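Local coordinates for HTH marR-type domain-containing protein (Streptococcus agalactiae serotype III, PDB 7DVR), which binds heme as a sensor and, as a MarR-type helix-turn-helix protein, probably regulates transcription by binding DNA, at residues L38-Y43 with T104-F109. Sequence-based numbering, arbitrary orientation.
Sequences LVMHLY and TQFEIF
A Met-aromatic contact between Met-40 and Phe-106 joins two helices of the MarR-type fold, the short helix 34-44 and the long helix 97-117, which farther along carries the heme ligand His-114. The two short segments pass with their axes 10.5 Å apart, their N-to-C directions 115° from each other. At this separation the helices meet through side chains. The side chain of Met-40 sets out toward helix 97-117, and its chain, bent at both chi2 and chi3, brings CG, SD and CE each against the other helix. Its CG lies 4.0 Å from CD2 of Phe-106, and its SD sits at the edge of that ring, 5.5 Å from the centroid. Beyond the sulfur, Met-40 CE reaches CG of Glu-107 at 3.6 Å, touching the aliphatic part of a chain that runs extended past that carbon. Near the C-terminal end of helix 34-44, a chi1 of -170° places the Tyr-43 ring against Thr-104, where its OH lies 3.2 Å from the methyl CG2. The hydroxyl OG1 of Thr-104 is engaged within its own helix, with the carbonyls of Lys-100 and Gln-101. Ala-103, one residue before Thr-104, also touches Met-40 and Tyr-43. The contacts across the two segments are therefore mainly van der Waals, with one sulfur-aromatic approach and no polar bond between them, and they lie close to the heme pocket, the side chain of Phe-106 being about 5 Å from the bound heme.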
loop_
_atom_site.group_PDB
_atom_site.type_symbol
_atom_site.label_atom_id
_atom_site.label_comp_id
_atom_site.label_asym_id
_atom_site.label_seq_id
_atom_site.Cartn_x
_atom_site.Cartn_y
_atom_site.Cartn_z
ATOM N N LEU A 38 -19.564 -2.430 -14.250
ATOM C CA LEU A 38 -20.891 -2.914 -14.717
ATOM C C LEU A 38 -21.529 -1.856 -15.647
ATOM O O LEU A 38 -22.188 -2.195 -16.575
ATOM C CB LEU A 38 -21.805 -3.197 -13.517
ATOM C CG LEU A 38 -21.467 -4.440 -12.682
ATOM C CD1 LEU A 38 -22.564 -4.806 -11.686
ATOM C CD2 LEU A 38 -21.120 -5.639 -13.545
ATOM N N VAL A 39 -21.337 -0.562 -15.427
ATOM C CA VAL A 39 -22.001 0.488 -16.235
ATOM C C VAL A 39 -21.368 0.449 -17.600
ATOM O O VAL A 39 -22.062 0.495 -18.595
ATOM C CB VAL A 39 -21.762 1.891 -15.603
ATOM C CG1 VAL A 39 -21.887 3.053 -16.587
ATOM C CG2 VAL A 39 -22.649 2.058 -14.388
ATOM N N MET A 40 -20.057 0.330 -17.620
ATOM C CA MET A 40 -19.356 0.308 -18.911
ATOM C C MET A 40 -19.694 -1.003 -19.652
ATOM O O MET A 40 -19.714 -1.017 -20.912
ATOM C CB MET A 40 -17.861 0.397 -18.682
ATOM C CG MET A 40 -17.419 1.642 -18.011
ATOM S SD MET A 40 -18.133 3.083 -18.844
ATOM C CE MET A 40 -17.295 3.039 -20.427
ATOM N N HIS A 41 -19.934 -2.095 -18.917
ATOM C CA HIS A 41 -20.357 -3.374 -19.543
ATOM C C HIS A 41 -21.726 -3.199 -20.199
ATOM O O HIS A 41 -21.839 -3.454 -21.442
ATOM C CB HIS A 41 -20.337 -4.535 -18.574
ATOM C CG HIS A 41 -20.350 -5.855 -19.292
ATOM N ND1 HIS A 41 -19.173 -6.505 -19.655
ATOM C CD2 HIS A 41 -21.362 -6.629 -19.745
ATOM C CE1 HIS A 41 -19.456 -7.633 -20.298
ATOM N NE2 HIS A 41 -20.800 -7.752 -20.359
ATOM N N LEU A 42 -22.715 -2.741 -19.436
ATOM C CA LEU A 42 -24.043 -2.392 -19.980
ATOM C C LEU A 42 -23.894 -1.489 -21.198
ATOM O O LEU A 42 -24.518 -1.756 -22.241
ATOM C CB LEU A 42 -24.931 -1.766 -18.897
ATOM C CG LEU A 42 -25.353 -2.703 -17.774
ATOM C CD1 LEU A 42 -26.009 -2.031 -16.580
ATOM C CD2 LEU A 42 -26.286 -3.803 -18.331
ATOM N N TYR A 43 -23.101 -0.428 -21.088
ATOM C CA TYR A 43 -23.081 0.629 -22.127
ATOM C C TYR A 43 -22.505 0.047 -23.414
ATOM O O TYR A 43 -22.982 0.389 -24.522
ATOM C CB TYR A 43 -22.227 1.807 -21.703
ATOM C CG TYR A 43 -22.376 3.014 -22.613
ATOM C CD1 TYR A 43 -23.572 3.717 -22.705
ATOM C CD2 TYR A 43 -21.329 3.424 -23.420
ATOM C CE1 TYR A 43 -23.713 4.823 -23.549
ATOM C CE2 TYR A 43 -21.445 4.536 -24.252
ATOM C CZ TYR A 43 -22.638 5.234 -24.328
ATOM O OH TYR A 43 -22.719 6.292 -25.188
ATOM N N THR A 104 -20.300 7.809 -20.386
ATOM C CA THR A 104 -19.482 8.548 -21.371
ATOM C C THR A 104 -18.502 9.479 -20.600
ATOM O O THR A 104 -17.361 9.679 -21.044
ATOM C CB THR A 104 -20.418 9.285 -22.325
ATOM O OG1 THR A 104 -21.350 10.050 -21.542
ATOM C CG2 THR A 104 -21.145 8.325 -23.249
ATOM N N GLN A 105 -18.917 9.923 -19.430
ATOM C CA GLN A 105 -18.086 10.779 -18.547
ATOM C C GLN A 105 -16.962 9.926 -17.976
ATOM O O GLN A 105 -15.870 10.398 -17.793
ATOM C CB GLN A 105 -18.904 11.367 -17.389
ATOM C CG GLN A 105 -19.782 12.545 -17.770
ATOM C CD GLN A 105 -20.800 12.911 -16.710
ATOM O OE1 GLN A 105 -20.576 12.743 -15.517
ATOM N NE2 GLN A 105 -21.904 13.504 -17.153
ATOM N N PHE A 106 -17.230 8.670 -17.670
ATOM C CA PHE A 106 -16.245 7.811 -16.979
ATOM C C PHE A 106 -15.123 7.486 -17.944
ATOM O O PHE A 106 -13.957 7.418 -17.527
ATOM C CB PHE A 106 -16.872 6.497 -16.486
ATOM C CG PHE A 106 -15.982 5.716 -15.548
ATOM C CD1 PHE A 106 -15.569 6.246 -14.333
ATOM C CD2 PHE A 106 -15.606 4.409 -15.851
ATOM C CE1 PHE A 106 -14.776 5.508 -13.459
ATOM C CE2 PHE A 106 -14.815 3.680 -14.980
ATOM C CZ PHE A 106 -14.402 4.220 -13.780
ATOM N N GLU A 107 -15.488 7.242 -19.195
ATOM C CA GLU A 107 -14.500 6.893 -20.252
ATOM C C GLU A 107 -13.485 8.039 -20.428
ATOM O O GLU A 107 -12.273 7.743 -20.560
ATOM C CB GLU A 107 -15.204 6.622 -21.582
ATOM C CG GLU A 107 -15.005 5.237 -22.138
ATOM C CD GLU A 107 -15.724 5.006 -23.465
ATOM O OE1 GLU A 107 -16.738 5.707 -23.735
ATOM O OE2 GLU A 107 -15.266 4.153 -24.231
ATOM N N ILE A 108 -13.991 9.273 -20.510
ATOM C CA ILE A 108 -13.181 10.536 -20.598
ATOM C C ILE A 108 -12.255 10.584 -19.398
ATOM O O ILE A 108 -11.064 10.677 -19.559
ATOM C CB ILE A 108 -14.068 11.806 -20.657
ATOM C CG1 ILE A 108 -14.900 11.875 -21.940
ATOM C CG2 ILE A 108 -13.236 13.069 -20.451
ATOM C CD1 ILE A 108 -15.964 12.978 -21.948
ATOM N N PHE A 109 -12.823 10.513 -18.200
ATOM C CA PHE A 109 -12.084 10.546 -16.927
ATOM C C PHE A 109 -10.919 9.563 -16.941
ATOM O O PHE A 109 -9.819 9.942 -16.601
ATOM C CB PHE A 109 -13.004 10.245 -15.742
ATOM C CG PHE A 109 -12.303 9.956 -14.427
ATOM C CD1 PHE A 109 -11.708 10.964 -13.675
ATOM C CD2 PHE A 109 -12.254 8.665 -13.913
ATOM C CE1 PHE A 109 -11.079 10.660 -12.474
ATOM C CE2 PHE A 109 -11.663 8.375 -12.686
ATOM C CZ PHE A 109 -11.057 9.372 -11.974
#